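Local coordinates for SusD homolog (Bacteroides thetaiotaomicron, PDB 3EHM), which probably binds mucin O-glycans as a SusD-like surface lipoprotein, contributing to mucin glycan utilization by this gut symbiont, at residues M30-R35 against E123-V128; L191-N194 against N199-K202. All blocks are in the same frame, centred on the assembly; numbering follows the deposited sequence.

Interaction 1. Residues M30-R35 against E123-V128; sequences MNMQQR and EIANIV
Two nearly parallel helices of the helical SusD fold, 23-36 and 116-140, meet in a buried contact that Met32 and Val128 carry between them. The axes of the two short segments lie 10.3 Å apart and cross at 21°, and the space between them is filled by Met32 from one side and by Val128 and Ala125 from the other. Met32, modelled as selenomethionine, points from its backbone toward the other helix. Its chain runs out extended as far as SE; the bend at chi3 (70°) then leaves SE beside Ala125 CB and directs the terminal methyl to the Ala125 carbonyl and one Val128 branch. Met32 SE lies 4.1 Å from Ala125 CB, and Met32 CE sits 3.3 Å from Ala125 O. The same Met32 CE packs at 4.0 Å against Val128 CG1. That branch of Val128 is anti to its own backbone N (chi1 175°) and reaches across toward the first helix, where Val128 CG1 also approaches Gln33 N at 4.3 Å. Pro102 and Ile106 of helix 85-110 add to the apolar surroundings of Met32. No hydrogen bond joins the two segments. Gln33 NE2 donates to Phe29 O on its own helix and to Tyr189 O, while its OE1 faces Leu191 N. On the second helix, Asn126 ND2 donates to Glu123 OE1 over 3.2 Å, nearly straight, meeting the carboxylate from above its plane.

Interaction 2. Residues L191-N194 against N199-K202; sequences LIYN and NWVK
Asn199 and Trp200, near the start of helix 197-215, hold Tyr193 of the preceding loop from two directions. Tyr193 CG lies anti to its own carbonyl carbon (chi1 -65°), which places the ring against the helix. Asn199 comes first: its CB stands 3.4 Å from the centroid of the Tyr193 ring, almost on the ring normal, a CH-pi contact over the face. On the opposite face of the same ring lies Ile192 CG2, so the phenol is sandwiched between aliphatic groups. The Asn199 amide is tilted 45° to the ring. One water donates to both Asn199 OD1 and Tyr193 O, its oxygen 2.9 Å from Tyr193 O, linking side chain and loop backbone. Trp200 follows with an edge-to-face (T-shaped) stack. The edge of Tyr193 meets the face of the indole, with the phenol and five-membered ring planes at 89° and their centroids 5.0 Å apart; Tyr193 CD1 is 3.8 Å from Trp200 CE2. On the six-membered ring of the indole, Trp200 CZ2 packs 4.0 Å from Ile192 CB, the two side chains crossing at about a right angle. Asp190 fixes the indole through NE1, while Tyr193 OH is hydrogen-bonded to Ser244 O. The loop lies between helix 197-215 and strand 246-248, with Ile192 and Tyr193 touching Ala246 of that strand and Trp200 reaching on to helices 116-140 and 23-36.

How the interactions relate
From the N terminus, interaction 1 closes a long, mostly helical excursion of 87 residues, bringing helix 116-140 back beside helix 23-36. Only afterwards does interaction 2 open, spanning just four intervening residues where the loop after helix 160-178 runs into helix 197-215. The two therefore follow in series, neither nested nor crossed, yet their centres are about 11 Å apart and they touch. Gln33 OE1 lies 2.8 Å from Leu191 N, a probable hydrogen bond from the first helix to the loop, and Val128 CG2 packs 3.3 Å from Trp200 CH2. Together they join helices 23-36, 116-140 and 197-215 and the 191-194 loop, with Trp200 packed against the first two helices.

Interaction 1. Residues M30-R35 against E123-V128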
loop_
_atom_site.group_PDB
_atom_site.type_symbol
_atom_site.label_atom_id
_atom_site.label_comp_id
_atom_site.label_asym_id
_atom_site.label_seq_id
_atom_site.Cartn_x
_atom_site.Cartn_y
_atom_site.Cartn_z
HETATM N N MSE A 30 8.643 18.257 -7.913
HETATM C CA MSE A 30 7.191 18.153 -7.851
HETATM C C MSE A 30 6.700 16.986 -8.702
HETATM O O MSE A 30 5.710 16.338 -8.363
HETATM C CB MSE A 30 6.534 19.467 -8.284
HETATM C CG MSE A 30 6.748 20.593 -7.283
HETATM SE SE MSE A 30 5.476 22.041 -7.464
HETATM C CE MSE A 30 6.102 22.730 -9.159
ATOM N N ASN A 31 7.403 16.710 -9.797
ATOM C CA ASN A 31 7.045 15.593 -10.666
ATOM C C ASN A 31 7.235 14.319 -9.850
ATOM O O ASN A 31 6.379 13.433 -9.856
ATOM C CB ASN A 31 7.951 15.562 -11.905
ATOM C CG ASN A 31 7.621 14.412 -12.854
ATOM O OD1 ASN A 31 8.315 14.196 -13.851
ATOM N ND2 ASN A 31 6.562 13.676 -12.552
HETATM N N MSE A 32 8.354 14.242 -9.135
HETATM C CA MSE A 32 8.650 13.077 -8.302
HETATM C C MSE A 32 7.546 12.802 -7.291
HETATM O O MSE A 32 7.084 11.670 -7.151
HETATM C CB MSE A 32 9.968 13.268 -7.535
HETATM C CG MSE A 32 11.228 13.093 -8.363
HETATM SE SE MSE A 32 12.798 13.074 -7.207
HETATM C CE MSE A 32 12.501 11.360 -6.352
ATOM N N GLN A 33 7.136 13.845 -6.577
ATOM C CA GLN A 33 6.102 13.711 -5.562
ATOM C C GLN A 33 4.778 13.195 -6.111
ATOM O O GLN A 33 4.086 12.415 -5.454
ATOM C CB GLN A 33 5.889 15.053 -4.863
ATOM C CG GLN A 33 7.132 15.545 -4.148
ATOM C CD GLN A 33 6.977 16.949 -3.617
ATOM O OE1 GLN A 33 6.359 17.168 -2.576
ATOM N NE2 GLN A 33 7.529 17.915 -4.340
ATOM N N GLN A 34 4.423 13.628 -7.313
ATOM C CA GLN A 34 3.175 13.190 -7.921
ATOM C C GLN A 34 3.273 11.765 -8.452
ATOM O O GLN A 34 2.261 11.166 -8.806
ATOM C CB GLN A 34 2.796 14.123 -9.066
ATOM C CG GLN A 34 2.595 15.558 -8.636
ATOM C CD GLN A 34 2.427 16.477 -9.819
ATOM O OE1 GLN A 34 1.414 16.428 -10.515
ATOM N NE2 GLN A 34 3.429 17.315 -10.065
ATOM N N ARG A 35 4.490 11.228 -8.509
ATOM C CA ARG A 35 4.717 9.877 -9.023
ATOM C C ARG A 35 4.752 8.759 -7.981
ATOM O O ARG A 35 4.503 7.599 -8.313
ATOM C CB ARG A 35 6.029 9.833 -9.813
ATOM C CG ARG A 35 6.040 10.689 -11.062
ATOM C CD ARG A 35 5.057 10.180 -12.092
ATOM N NE ARG A 35 5.138 10.959 -13.321
ATOM C CZ ARG A 35 4.523 10.636 -14.452
ATOM N NH1 ARG A 35 3.777 9.541 -14.512
ATOM N NH2 ARG A 35 4.658 11.410 -15.523
ATOM N N GLU A 123 19.053 14.636 -0.635
ATOM C CA GLU A 123 18.622 13.644 0.347
ATOM C C GLU A 123 17.101 13.600 0.476
ATOM O O GLU A 123 16.526 12.538 0.706
ATOM C CB GLU A 123 19.266 13.905 1.713
ATOM C CG GLU A 123 20.780 13.660 1.753
ATOM C CD GLU A 123 21.199 12.359 1.074
ATOM O OE1 GLU A 123 20.509 11.328 1.241
ATOM O OE2 GLU A 123 22.234 12.366 0.374
ATOM N N ILE A 124 16.445 14.746 0.333
ATOM C CA ILE A 124 14.988 14.775 0.406
ATOM C C ILE A 124 14.472 14.039 -0.832
ATOM O O ILE A 124 13.525 13.256 -0.761
ATOM C CB ILE A 124 14.456 16.231 0.436
ATOM C CG1 ILE A 124 14.784 16.859 1.794
ATOM C CG2 ILE A 124 12.939 16.257 0.176
ATOM C CD1 ILE A 124 14.462 18.330 1.892
ATOM N N ALA A 125 15.120 14.282 -1.965
ATOM C CA ALA A 125 14.745 13.619 -3.209
ATOM C C ALA A 125 14.969 12.112 -3.057
ATOM O O ALA A 125 14.199 11.304 -3.576
ATOM C CB ALA A 125 15.575 14.165 -4.361
ATOM N N ASN A 126 16.023 11.737 -2.336
ATOM C CA ASN A 126 16.325 10.328 -2.113
ATOM C C ASN A 126 15.228 9.653 -1.278
ATOM O O ASN A 126 14.880 8.500 -1.516
ATOM C CB ASN A 126 17.689 10.167 -1.420
ATOM C CG ASN A 126 18.863 10.381 -2.373
ATOM O OD1 ASN A 126 18.715 10.274 -3.590
ATOM N ND2 ASN A 126 20.039 10.660 -1.816
ATOM N N ILE A 127 14.686 10.369 -0.300
ATOM C CA ILE A 127 13.623 9.809 0.531
ATOM C C ILE A 127 12.383 9.563 -0.329
ATOM O O ILE A 127 11.783 8.488 -0.279
ATOM C CB ILE A 127 13.253 10.759 1.691
ATOM C CG1 ILE A 127 14.441 10.892 2.649
ATOM C CG2 ILE A 127 12.012 10.232 2.426
ATOM C CD1 ILE A 127 14.239 11.940 3.737
ATOM N N VAL A 128 12.002 10.559 -1.123
ATOM C CA VAL A 128 10.841 10.420 -1.999
ATOM C C VAL A 128 11.060 9.263 -2.973
ATOM O O VAL A 128 10.151 8.476 -3.227
ATOM C CB VAL A 128 10.578 11.717 -2.792
ATOM C CG1 VAL A 128 9.450 11.506 -3.786
ATOM C CG2 VAL A 128 10.219 12.837 -1.833
#

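Interaction 2. Residues L191-N194 against N199-K202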
loop_
_atom_site.group_PDB
_atom_site.type_symbol
_atom_site.label_atom_id
_atom_site.label_comp_id
_atom_site.label_asym_id
_atom_site.label_seq_id
_atom_site.Cartn_x
_atom_site.Cartn_y
_atom_site.Cartn_z
ATOM N N LEU A 191 5.328 19.672 -1.692
ATOM C CA LEU A 191 3.896 19.429 -1.571
ATOM C C LEU A 191 3.535 18.600 -0.344
ATOM O O LEU A 191 2.357 18.435 -0.034
ATOM C CB LEU A 191 3.381 18.717 -2.828
ATOM C CG LEU A 191 3.792 19.323 -4.173
ATOM C CD1 LEU A 191 3.219 18.491 -5.318
ATOM C CD2 LEU A 191 3.287 20.761 -4.256
ATOM N N ILE A 192 4.538 18.080 0.357
ATOM C CA ILE A 192 4.273 17.249 1.526
ATOM C C ILE A 192 4.410 17.967 2.868
ATOM O O ILE A 192 3.484 17.953 3.682
ATOM C CB ILE A 192 5.215 16.022 1.575
ATOM C CG1 ILE A 192 5.275 15.334 0.207
ATOM C CG2 ILE A 192 4.736 15.047 2.659
ATOM C CD1 ILE A 192 3.951 14.792 -0.277
ATOM N N TYR A 193 5.560 18.596 3.094
ATOM C CA TYR A 193 5.820 19.261 4.369
ATOM C C TYR A 193 6.143 20.755 4.351
ATOM O O TYR A 193 6.637 21.286 5.340
ATOM C CB TYR A 193 6.949 18.527 5.091
ATOM C CG TYR A 193 6.609 17.112 5.512
ATOM C CD1 TYR A 193 7.444 16.045 5.172
ATOM C CD2 TYR A 193 5.491 16.847 6.300
ATOM C CE1 TYR A 193 7.176 14.747 5.613
ATOM C CE2 TYR A 193 5.212 15.550 6.750
ATOM C CZ TYR A 193 6.061 14.510 6.404
ATOM O OH TYR A 193 5.813 13.239 6.868
ATOM N N ASN A 194 5.882 21.435 3.241
ATOM C CA ASN A 194 6.149 22.871 3.162
ATOM C C ASN A 194 7.578 23.246 3.574
ATOM O O ASN A 194 7.792 24.256 4.241
ATOM C CB ASN A 194 5.154 23.630 4.046
ATOM C CG ASN A 194 5.102 25.119 3.731
ATOM O OD1 ASN A 194 4.823 25.941 4.606
ATOM N ND2 ASN A 194 5.351 25.469 2.479
ATOM N N ASN A 199 10.232 17.236 9.560
ATOM C CA ASN A 199 9.183 16.289 9.218
ATOM C C ASN A 199 9.710 15.287 8.193
ATOM O O ASN A 199 9.374 14.108 8.248
ATOM C CB ASN A 199 7.952 17.020 8.688
ATOM C CG ASN A 199 7.021 17.461 9.803
ATOM O OD1 ASN A 199 6.178 18.335 9.617
ATOM N ND2 ASN A 199 7.169 16.846 10.970
ATOM N N TRP A 200 10.544 15.746 7.265
ATOM C CA TRP A 200 11.105 14.832 6.278
ATOM C C TRP A 200 11.929 13.763 6.986
ATOM O O TRP A 200 11.952 12.604 6.567
ATOM C CB TRP A 200 11.970 15.581 5.264
ATOM C CG TRP A 200 11.167 16.155 4.141
ATOM C CD1 TRP A 200 10.805 17.460 3.969
ATOM C CD2 TRP A 200 10.573 15.427 3.059
ATOM N NE1 TRP A 200 10.019 17.589 2.847
ATOM C CE2 TRP A 200 9.862 16.357 2.269
ATOM C CE3 TRP A 200 10.572 14.077 2.681
ATOM C CZ2 TRP A 200 9.153 15.979 1.121
ATOM C CZ3 TRP A 200 9.866 13.702 1.539
ATOM C CH2 TRP A 200 9.167 14.653 0.775
ATOM N N VAL A 201 12.600 14.155 8.066
ATOM C CA VAL A 201 13.402 13.214 8.835
ATOM C C VAL A 201 12.481 12.185 9.485
ATOM O O VAL A 201 12.768 10.990 9.478
ATOM C CB VAL A 201 14.221 13.937 9.929
ATOM C CG1 VAL A 201 14.809 12.923 10.899
ATOM C CG2 VAL A 201 15.341 14.755 9.281
ATOM N N LYS A 202 11.369 12.650 10.042
ATOM C CA LYS A 202 10.420 11.746 10.674
ATOM C C LYS A 202 9.883 10.756 9.650
ATOM O O LYS A 202 9.712 9.578 9.951
ATOM C CB LYS A 202 9.268 12.531 11.298
ATOM C CG LYS A 202 9.695 13.391 12.481
ATOM C CD LYS A 202 8.504 14.079 13.115
ATOM C CE LYS A 202 8.918 14.825 14.369
ATOM N NZ LYS A 202 7.730 15.364 15.081
HETATM O O HOH W 1 5.449 20.149 7.754
#